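Local structure of endo-beta-1,4-glucanase (2JEN) at residues A[50-55]-A[61-66]; A[90-95]-A[251-256]. The protein hydrolyses beta-1,4-glucan linkages in the plant cell-wall polysaccharide xyloglucan, as a family 12 glycoside hydrolase. The protein carries 1 engineered substitution. One frame throughout, in Å; residues are numbered along the deposited sequence.

Contact 1 (A[50-55]-A[61-66]). With XYS (alpha-D-xylopyranose), chain B; GLC (alpha-D-glucopyranose), chain C; GLC (alpha-D-glucopyranose), chain D.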
ATOM      1  N   ASN A  50      17.380  -1.833   6.910  1.00  8.36           N
ATOM      2  CA  ASN A  50      16.396  -2.637   6.192  1.00  8.49           C
ATOM      3  C   ASN A  50      17.132  -3.522   5.204  1.00  8.76           C
ATOM      4  O   ASN A  50      17.059  -3.368   3.970  1.00  9.26           O
ATOM      5  CB  ASN A  50      15.342  -1.749   5.518  1.00  8.56           C
ATOM      6  CG  ASN A  50      14.052  -2.485   5.289  1.00  9.84           C
ATOM      7  OD1 ASN A  50      13.769  -3.459   6.003  1.00 11.60           O
ATOM      8  ND2 ASN A  50      13.200  -1.986   4.417  1.00 10.82           N
ATOM      9  N   ASN A  51      17.874  -4.493   5.758  1.00  8.42           N
ATOM     10  CA  ASN A  51      18.800  -5.342   5.002  1.00  8.81           C
ATOM     11  C   ASN A  51      18.051  -6.489   4.358  1.00  9.06           C
ATOM     12  O   ASN A  51      17.512  -7.331   5.065  1.00  9.28           O
ATOM     13  CB  ASN A  51      19.875  -5.866   5.962  1.00  8.92           C
ATOM     14  CG  ASN A  51      20.889  -6.756   5.323  1.00  9.42           C
ATOM     15  OD1 ASN A  51      20.679  -7.282   4.266  1.00 11.72           O
ATOM     16  ND2 ASN A  51      22.002  -6.940   6.013  1.00 10.06           N
ATOM     17  N   VAL A  52      17.994  -6.479   3.021  1.00  8.84           N
ATOM     18  CA  VAL A  52      17.277  -7.462   2.245  1.00  9.00           C
ATOM     19  C   VAL A  52      18.227  -8.197   1.294  1.00  9.80           C
ATOM     20  O   VAL A  52      17.894  -8.455   0.138  1.00 10.74           O
ATOM     21  CB  VAL A  52      16.065  -6.850   1.516  1.00  9.36           C
ATOM     22  CG1 VAL A  52      15.058  -6.346   2.552  1.00 11.26           C
ATOM     23  CG2 VAL A  52      16.437  -5.714   0.551  1.00 11.69           C
ATOM     24  N   TRP A  53      19.381  -8.626   1.817  1.00 10.32           N
ATOM     25  CA  TRP A  53      20.455  -9.090   0.968  1.00 10.61           C
ATOM     26  C   TRP A  53      20.140 -10.337   0.146  1.00 10.91           C
ATOM     27  O   TRP A  53      20.764 -10.564  -0.893  1.00 12.62           O
ATOM     28  CB  TRP A  53      21.713  -9.357   1.766  1.00 11.77           C
ATOM     29  CG  TRP A  53      21.731 -10.503   2.719  1.00 11.69           C
ATOM     30  CD1 TRP A  53      21.393 -10.485   4.054  1.00 12.37           C
ATOM     31  CD2 TRP A  53      22.202 -11.828   2.453  1.00 12.67           C
ATOM     32  NE1 TRP A  53      21.631 -11.719   4.613  1.00 12.61           N
ATOM     33  CE2 TRP A  53      22.139 -12.539   3.657  1.00 12.39           C
ATOM     34  CE3 TRP A  53      22.725 -12.450   1.319  1.00 14.45           C
ATOM     35  CZ2 TRP A  53      22.550 -13.862   3.767  1.00 14.74           C
ATOM     36  CZ3 TRP A  53      23.121 -13.779   1.420  1.00 16.96           C
ATOM     37  CH2 TRP A  53      23.010 -14.462   2.638  1.00 16.83           C
ATOM     38  N   GLY A  54      19.192 -11.142   0.594  1.00 10.17           N
ATOM     39  CA  GLY A  54      18.861 -12.412  -0.034  1.00 10.79           C
ATOM     40  C   GLY A  54      17.599 -12.403  -0.850  1.00 10.62           C
ATOM     41  O   GLY A  54      17.050 -13.453  -1.145  1.00 12.45           O
ATOM     42  N   ALA A  55      17.105 -11.216  -1.204  1.00 10.70           N
ATOM     43  CA  ALA A  55      15.762 -11.074  -1.777  1.00 12.08           C
ATOM     44  C   ALA A  55      15.661 -11.118  -3.289  1.00 10.86           C
ATOM     45  O   ALA A  55      14.552 -11.102  -3.821  1.00 11.25           O
ATOM     46  CB  ALA A  55      15.176  -9.773  -1.277  1.00 12.35           C
ATOM     47  N   TRP A  61       7.034  -9.879  -1.148  1.00  8.83           N
ATOM     48  CA  TRP A  61       7.534  -9.571   0.171  1.00  8.92           C
ATOM     49  C   TRP A  61       7.468  -8.100   0.516  1.00  9.47           C
ATOM     50  O   TRP A  61       7.349  -7.228  -0.355  1.00  9.82           O
ATOM     51  CB  TRP A  61       8.989 -10.048   0.285  1.00  9.92           C
ATOM     52  CG  TRP A  61       9.954  -9.424  -0.650  1.00 10.11           C
ATOM     53  CD1 TRP A  61      10.417  -9.935  -1.851  1.00 10.56           C
ATOM     54  CD2 TRP A  61      10.701  -8.217  -0.419  1.00  9.28           C
ATOM     55  NE1 TRP A  61      11.383  -9.104  -2.367  1.00 11.95           N
ATOM     56  CE2 TRP A  61      11.578  -8.046  -1.514  1.00  9.87           C
ATOM     57  CE3 TRP A  61      10.758  -7.313   0.634  1.00 10.22           C
ATOM     58  CZ2 TRP A  61      12.486  -6.999  -1.551  1.00 12.09           C
ATOM     59  CZ3 TRP A  61      11.662  -6.283   0.576  1.00 11.20           C
ATOM     60  CH2 TRP A  61      12.512  -6.146  -0.518  1.00 11.86           C
ATOM     61  N   TRP A  62       7.536  -7.838   1.817  1.00  8.91           N
ATOM     62  CA  TRP A  62       7.702  -6.486   2.303  1.00  8.71           C
ATOM     63  C   TRP A  62       8.468  -6.535   3.635  1.00  9.16           C
ATOM     64  O   TRP A  62       8.479  -7.562   4.313  1.00  9.24           O
ATOM     65  CB  TRP A  62       6.388  -5.728   2.396  1.00 11.86           C
ATOM     66  CG  TRP A  62       5.301  -6.369   3.053  1.00 14.58           C
ATOM     67  CD1 TRP A  62       4.247  -7.047   2.449  1.00 17.63           C
ATOM     68  CD2 TRP A  62       5.080  -6.437   4.411  1.00 15.24           C
ATOM     69  NE1 TRP A  62       3.391  -7.481   3.363  1.00 19.45           N
ATOM     70  CE2 TRP A  62       3.853  -7.146   4.594  1.00 15.34           C
ATOM     71  CE3 TRP A  62       5.756  -5.984   5.512  1.00 17.58           C
ATOM     72  CZ2 TRP A  62       3.316  -7.400   5.824  1.00 19.41           C
ATOM     73  CZ3 TRP A  62       5.196  -6.221   6.757  1.00 20.89           C
ATOM     74  CH2 TRP A  62       4.013  -6.936   6.898  1.00 20.88           C
ATOM     75  N   GLN A  63       9.108  -5.425   3.990  1.00  8.51           N
ATOM     76  CA  GLN A  63       9.862  -5.321   5.228  1.00  8.43           C
ATOM     77  C   GLN A  63       9.995  -3.876   5.603  1.00  8.50           C
ATOM     78  O   GLN A  63      10.430  -3.066   4.781  1.00  9.15           O
ATOM     79  CB  GLN A  63      11.236  -5.980   5.088  1.00  8.97           C
ATOM     80  CG  GLN A  63      11.995  -6.137   6.395  1.00  9.55           C
ATOM     81  CD  GLN A  63      13.257  -6.944   6.203  1.00  8.89           C
ATOM     82  OE1 GLN A  63      13.207  -8.177   6.198  1.00  9.69           O
ATOM     83  NE2 GLN A  63      14.370  -6.272   5.944  1.00 10.13           N
ATOM     84  N   THR A  64       9.595  -3.566   6.833  1.00  9.10           N
ATOM     85  CA  THR A  64       9.548  -2.193   7.357  0.50  7.98           C
ATOM     86  C   THR A  64      10.342  -2.136   8.665  1.00  8.64           C
ATOM     87  O   THR A  64      10.088  -2.955   9.557  1.00 10.77           O
ATOM     88  CB  THR A  64       8.072  -1.830   7.632  0.50  8.50           C
ATOM     89  OG1 THR A  64       7.398  -1.720   6.355  0.50  7.22           O
ATOM     90  CG2 THR A  64       7.876  -0.526   8.484  0.50  9.74           C
ATOM     91  N   ILE A  65      11.231  -1.181   8.780  1.00  8.14           N
ATOM     92  CA  ILE A  65      11.951  -0.897  10.002  1.00  8.26           C
ATOM     93  C   ILE A  65      11.307   0.293  10.707  1.00  8.24           C
ATOM     94  O   ILE A  65      10.810   1.188  10.049  1.00  9.25           O
ATOM     95  CB  ILE A  65      13.459  -0.661   9.758  1.00  8.42           C
ATOM     96  CG1 ILE A  65      13.745   0.461   8.754  1.00  9.05           C
ATOM     97  CG2 ILE A  65      14.124  -1.990   9.358  1.00  9.77           C
ATOM     98  CD1 ILE A  65      15.209   0.947   8.711  1.00 10.04           C
ATOM     99  N   TYR A  66      11.288   0.305  12.048  1.00  8.07           N
ATOM    100  CA  TYR A  66      10.719   1.440  12.775  1.00  8.33           C
ATOM    101  C   TYR A  66      11.468   1.752  14.044  1.00  8.35           C
ATOM    102  O   TYR A  66      12.076   0.896  14.680  1.00  9.32           O
ATOM    103  CB  TYR A  66       9.240   1.193  13.097  1.00  9.07           C
ATOM    104  CG  TYR A  66       8.966   0.175  14.201  1.00  8.64           C
ATOM    105  CD1 TYR A  66       8.831  -1.176  13.942  1.00  9.00           C
ATOM    106  CD2 TYR A  66       8.826   0.595  15.497  1.00  8.93           C
ATOM    107  CE1 TYR A  66       8.561  -2.065  14.952  1.00  9.81           C
ATOM    108  CE2 TYR A  66       8.558  -0.285  16.528  1.00  9.90           C
ATOM    109  CZ  TYR A  66       8.445  -1.623  16.242  1.00  9.06           C
ATOM    110  OH  TYR A  66       8.089  -2.504  17.265  1.00 10.14           O
TER
HETATM  111  C1  XYS B   5      23.369  -5.660   0.235  1.00 26.22           C
HETATM  112  C2  XYS B   5      22.320  -5.442  -0.849  1.00 25.53           C
HETATM  113  C3  XYS B   5      21.122  -4.644  -0.320  1.00 24.78           C
HETATM  114  C4  XYS B   5      20.714  -5.224   1.039  1.00 21.94           C
HETATM  115  C5  XYS B   5      21.868  -5.374   2.041  1.00 20.88           C
HETATM  116  O2  XYS B   5      22.921  -4.716  -1.933  1.00 27.34           O
HETATM  117  O3  XYS B   5      19.975  -4.620  -1.196  1.00 26.28           O
HETATM  118  O4  XYS B   5      19.645  -4.488   1.574  1.00 14.74           O
HETATM  119  O5  XYS B   5      22.870  -6.123   1.448  1.00 24.83           O
HETATM  120  C1  GLC C   2      25.220 -10.964   5.008  1.00 15.78           C
HETATM  121  C2  GLC C   2      25.115  -9.454   5.083  1.00 17.51           C
HETATM  122  C3  GLC C   2      24.927  -8.862   3.709  1.00 17.27           C
HETATM  123  C4  GLC C   2      26.075  -9.351   2.827  1.00 17.46           C
HETATM  124  C5  GLC C   2      26.090 -10.889   2.809  1.00 19.66           C
HETATM  125  C6  GLC C   2      27.326 -11.366   2.032  1.00 24.31           C
HETATM  126  O2  GLC C   2      24.086  -9.009   5.967  1.00 15.80           O
HETATM  127  O3  GLC C   2      24.809  -7.434   3.827  1.00 17.17           O
HETATM  128  O4  GLC C   2      25.938  -8.917   1.505  1.00 20.88           O
HETATM  129  O5  GLC C   2      26.283 -11.347   4.133  1.00 17.31           O
HETATM  130  O6  GLC C   2      26.955 -11.946   0.802  1.00 32.00           O
HETATM  131  C1  GLC D   1      25.925 -14.996   8.358  0.50 21.68           C
HETATM  132  C2  GLC D   1      26.542 -14.874   6.967  0.50 21.90           C
HETATM  133  C3  GLC D   1      26.681 -13.412   6.632  0.50 20.63           C
HETATM  134  C4  GLC D   1      25.291 -12.785   6.615  0.50 19.70           C
HETATM  135  C5  GLC D   1      24.732 -12.996   8.028  0.50 19.02           C
HETATM  136  C6  GLC D   1      23.402 -12.281   8.297  0.50 17.83           C
HETATM  137  O1  GLC D   1      25.813 -16.323   8.792  0.50 25.97           O
HETATM  138  O2  GLC D   1      27.840 -15.407   6.825  0.50 21.91           O
HETATM  139  O3  GLC D   1      27.425 -13.380   5.412  0.50 21.86           O
HETATM  140  O4  GLC D   1      25.374 -11.397   6.375  0.50 17.91           O
HETATM  141  O5  GLC D   1      24.638 -14.391   8.280  0.50 21.15           O
HETATM  142  O6  GLC D   1      22.417 -12.629   7.348  0.50 14.49           O
HETATM  143  O   HOH W   1      13.311  -8.759  -4.547  1.00 12.10           O

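Contact 2 (A[90-95]-A[251-256])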
ATOM      1  N   PRO A  90      17.028  -7.912   8.576  1.00  8.77           N
ATOM      2  CA  PRO A  90      16.737  -6.637   9.247  1.00  8.30           C
ATOM      3  C   PRO A  90      17.430  -6.666  10.607  1.00  8.39           C
ATOM      4  O   PRO A  90      17.427  -7.694  11.297  1.00  9.17           O
ATOM      5  CB  PRO A  90      15.198  -6.639   9.388  1.00  9.11           C
ATOM      6  CG  PRO A  90      14.824  -8.130   9.320  1.00  8.51           C
ATOM      7  CD  PRO A  90      15.827  -8.719   8.342  1.00  8.81           C
ATOM      8  N   SER A  91      18.039  -5.551  10.985  1.00  8.22           N
ATOM      9  CA  SER A  91      19.011  -5.567  12.047  1.00  9.17           C
ATOM     10  C   SER A  91      19.338  -4.177  12.520  1.00  9.08           C
ATOM     11  O   SER A  91      19.047  -3.179  11.849  1.00 10.13           O
ATOM     12  CB  SER A  91      20.278  -6.253  11.544  1.00 10.39           C
ATOM     13  OG  SER A  91      20.639  -5.759  10.264  1.00 10.03           O
ATOM     14  N   ILE A  92      19.932  -4.120  13.719  1.00  9.24           N
ATOM     15  CA  ILE A  92      20.645  -2.943  14.194  1.00  9.90           C
ATOM     16  C   ILE A  92      22.127  -3.156  13.964  1.00  9.34           C
ATOM     17  O   ILE A  92      22.649  -4.207  14.312  1.00 10.41           O
ATOM     18  CB  ILE A  92      20.386  -2.667  15.684  1.00  9.38           C
ATOM     19  CG1 ILE A  92      18.896  -2.553  15.957  1.00 11.44           C
ATOM     20  CG2 ILE A  92      21.162  -1.429  16.127  1.00 11.60           C
ATOM     21  CD1 ILE A  92      18.538  -2.577  17.481  1.00 13.33           C
ATOM     22  N   VAL A  93      22.802  -2.131  13.444  1.00  9.41           N
ATOM     23  CA  VAL A  93      24.248  -2.148  13.156  1.00  9.95           C
ATOM     24  C   VAL A  93      24.914  -1.195  14.106  1.00 10.58           C
ATOM     25  O   VAL A  93      24.558  -0.018  14.161  1.00 11.31           O
ATOM     26  CB  VAL A  93      24.545  -1.763  11.685  1.00  9.79           C
ATOM     27  CG1 VAL A  93      26.044  -1.617  11.405  1.00 11.38           C
ATOM     28  CG2 VAL A  93      23.907  -2.761  10.743  1.00 11.13           C
ATOM     29  N   SER A  94      25.994  -1.641  14.749  1.00 10.96           N
ATOM     30  CA  SER A  94      27.047  -0.791  15.303  1.00 11.28           C
ATOM     31  C   SER A  94      28.365  -1.075  14.646  1.00 11.25           C
ATOM     32  O   SER A  94      28.754  -2.228  14.578  1.00 12.21           O
ATOM     33  CB  SER A  94      27.147  -1.049  16.807  1.00 12.56           C
ATOM     34  OG  SER A  94      27.988  -0.055  17.376  1.00 14.03           O
ATOM     35  N   GLY A  95      29.045  -0.052  14.163  1.00 11.32           N
ATOM     36  CA  GLY A  95      30.298  -0.216  13.472  1.00 11.67           C
ATOM     37  C   GLY A  95      30.158  -0.174  11.990  1.00 11.95           C
ATOM     38  O   GLY A  95      29.502   0.714  11.431  1.00 12.05           O
ATOM     39  N   ILE A 251       9.434  -8.162  15.159  1.00  9.28           N
ATOM     40  CA  ILE A 251      10.179  -8.072  16.394  1.00  9.44           C
ATOM     41  C   ILE A 251       9.989  -6.695  16.984  1.00  9.56           C
ATOM     42  O   ILE A 251       9.848  -5.700  16.259  1.00  9.42           O
ATOM     43  CB  ILE A 251      11.695  -8.333  16.166  1.00  9.91           C
ATOM     44  CG1 ILE A 251      12.466  -8.570  17.484  1.00 10.47           C
ATOM     45  CG2 ILE A 251      12.363  -7.206  15.370  1.00 11.30           C
ATOM     46  CD1 ILE A 251      13.880  -9.128  17.307  1.00 11.31           C
ATOM     47  N   ASN A 252      10.030  -6.627  18.313  1.00  9.67           N
ATOM     48  CA  ASN A 252      10.134  -5.378  19.016  1.00  9.06           C
ATOM     49  C   ASN A 252      11.277  -5.508  19.992  1.00  9.77           C
ATOM     50  O   ASN A 252      11.424  -6.554  20.655  1.00 11.20           O
ATOM     51  CB  ASN A 252       8.839  -5.055  19.766  1.00 10.23           C
ATOM     52  CG  ASN A 252       8.964  -3.822  20.587  1.00 11.13           C
ATOM     53  OD1 ASN A 252       8.689  -2.651  20.112  1.00 13.59           O
ATOM     54  ND2 ASN A 252       9.395  -4.013  21.790  1.00  8.43           N
ATOM     55  N   ILE A 253      12.115  -4.497  20.047  1.00 10.02           N
ATOM     56  CA  ILE A 253      13.261  -4.418  20.907  1.00 11.07           C
ATOM     57  C   ILE A 253      13.009  -3.344  21.961  1.00 11.20           C
ATOM     58  O   ILE A 253      12.641  -2.207  21.633  1.00 11.32           O
ATOM     59  CB  ILE A 253      14.521  -4.105  20.111  1.00 10.85           C
ATOM     60  CG1 ILE A 253      14.812  -5.279  19.164  1.00 13.37           C
ATOM     61  CG2 ILE A 253      15.698  -3.791  21.037  1.00 12.70           C
ATOM     62  CD1 ILE A 253      15.876  -4.990  18.139  1.00 15.08           C
ATOM     63  N   SER A 254      13.157  -3.728  23.242  1.00 11.48           N
ATOM     64  CA  SER A 254      12.846  -2.863  24.380  1.00 12.17           C
ATOM     65  C   SER A 254      14.096  -2.407  25.127  1.00 12.83           C
ATOM     66  O   SER A 254      14.024  -1.506  25.956  1.00 14.55           O
ATOM     67  CB  SER A 254      11.894  -3.578  25.355  1.00 12.39           C
ATOM     68  OG  SER A 254      12.540  -4.699  25.919  1.00 14.08           O
ATOM     69  N   ASN A 255      15.247  -2.993  24.810  1.00 13.23           N
ATOM     70  CA  ASN A 255      16.518  -2.585  25.373  1.00 13.65           C
ATOM     71  C   ASN A 255      17.611  -2.951  24.397  1.00 12.59           C
ATOM     72  O   ASN A 255      17.607  -4.056  23.855  1.00 12.44           O
ATOM     73  CB  ASN A 255      16.793  -3.235  26.732  1.00 15.85           C
ATOM     74  CG  ASN A 255      17.938  -2.562  27.463  1.00 19.30           C
ATOM     75  OD1 ASN A 255      18.051  -1.335  27.498  1.00 21.83           O
ATOM     76  ND2 ASN A 255      18.818  -3.365  28.002  1.00 24.45           N
ATOM     77  N   TRP A 256      18.549  -2.042  24.212  1.00 12.69           N
ATOM     78  CA  TRP A 256      19.658  -2.255  23.294  1.00 12.60           C
ATOM     79  C   TRP A 256      20.864  -1.429  23.655  1.00 13.14           C
ATOM     80  O   TRP A 256      20.748  -0.220  23.857  1.00 13.51           O
ATOM     81  CB  TRP A 256      19.246  -1.861  21.875  1.00 13.26           C
ATOM     82  CG  TRP A 256      20.372  -1.808  20.929  1.00 12.92           C
ATOM     83  CD1 TRP A 256      20.987  -0.690  20.432  1.00 13.50           C
ATOM     84  CD2 TRP A 256      21.102  -2.928  20.393  1.00 12.76           C
ATOM     85  NE1 TRP A 256      22.020  -1.030  19.598  1.00 13.12           N
ATOM     86  CE2 TRP A 256      22.109  -2.407  19.557  1.00 12.77           C
ATOM     87  CE3 TRP A 256      21.001  -4.311  20.542  1.00 14.56           C
ATOM     88  CZ2 TRP A 256      22.969  -3.212  18.854  1.00 13.63           C
ATOM     89  CZ3 TRP A 256      21.900  -5.112  19.875  1.00 14.37           C
ATOM     90  CH2 TRP A 256      22.840  -4.570  19.011  1.00 14.71           C
TER

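Contact 1 (A[50-55]-A[61-66])
The glycan-binding cleft has one of its walls in loop 50-55, and Asn50 and Gln63 tie that loop to strand 62-66. Gln63 NE2 gives a hydrogen bond of 2.9 Å to Asn50 OD1, the acceptor lying in the Gln63 amide plane while the donor stands above the Asn50 carbonyl plane. In return Asn50 ND2 donates to the backbone Gln63 O at 3.0 Å. The amide of Asn50 thus holds both the side chain and the backbone of Gln63; the two amide planes are turned 52° apart. With CG anti to the backbone N (chi1 -170°) and the chain extended beyond it (chi2 173°), the Gln63 amide also reaches Asn51 O, weakly, at 3.4 Å. Asparagine and glutamine suit these buried places because each both donates and accepts: Asn50 ND2 has a second acceptor in Asn34 O, and Gln63 OE1 receives Trp79 NE1.

Beside these hydrogen bonds, Val52 CG1 lies 3.9 Å from Trp61 CZ3, and Ala55 CB packs on the same indole. A type I turn from Val52 to Ala55 is closed by Ala55 N bonding to Val52 O. Residues Asn51 to Trp53 meet the sugars: Val52 N donates to xylose O4 at 3.0 Å, Asn51 ND2 to O2 of the chain C glucose at 2.9 Å, and C1 of that glucose lies over one face of the Trp53 ring, toward its rim. The loop leads from strand 46-49 into strand 62-67, whose neighbour, strand 72-79, supplies Trp79 to stack on Trp61.

Contact 2 (A[90-95]-A[251-256])
A backbone hydrogen bond joins Ile92, which meets Ile253 and Trp256 across the contact, to Phe240 of strand 234-244, while its neighbours Ser91 and Val93 bond to Phe49 and Tyr47 on strand 46-49. These bonds hold strand 91-95 in its own sheet; the alternation of side chains along the strand puts Ile92 on the side of segment 251-256, where the meeting is entirely one of carbon surfaces and an aromatic ring.

The CD1 methyl of Ile92 sits over one face of the Trp256 indole, 4.0 Å from the centroid of the five-membered ring and only 13° off its normal, a clear CH-pi contact. The other branch works alongside: Ile92 CG2 comes within 3.6 Å of Trp256 NE1 and 3.7 Å of Trp256 CE2. With CG1 anti to the carbonyl carbon (chi1 -55°), the two branches spread apart, and a beta-branched residue can thus lay both of them against one flat ring. The same CD1 also meets Ile253 CD1 tip to tip at 3.7 Å.

Tryptophan suits its position because its broad face takes both branches of the isoleucine. Replacing it by an alanine would probably open a gap beneath Ile92 and deprive Tyr46, whose ring meets the indole edge to face, of its aromatic partner. Between Ile253 and Trp256 the chain turns a corner, with a classic beta bulge at Ser254 and Asn255 facing Ser123, yet both apolar side chains converge on Ile92. Met73 of strand 72-79 touches both Ile92 and Trp256. Apolar side chains meeting between two facing sheets fit the beta-jelly-roll sandwich of family 12 glycoside hydrolases.

Both contacts are buried, yet they differ in depth: contact 2 lies about 9 Å from the centre of the chain, contact 1 about 15 Å, each measured centre to centre. Both involve the antiparallel sheet that holds strands 62-67 and 247-260. Contact 2 spans the sandwich interior to the sheet containing strand 91-95, and its chemistry is accordingly apolar. Contact 1 instead secures a loop without regular strand; side-chain amides do much of the joining across it, and its far side faces sugar. The two adjoin where Pro90 CD, in the segment that carries Ile92, packs 3.4 Å from Gln63 OE1.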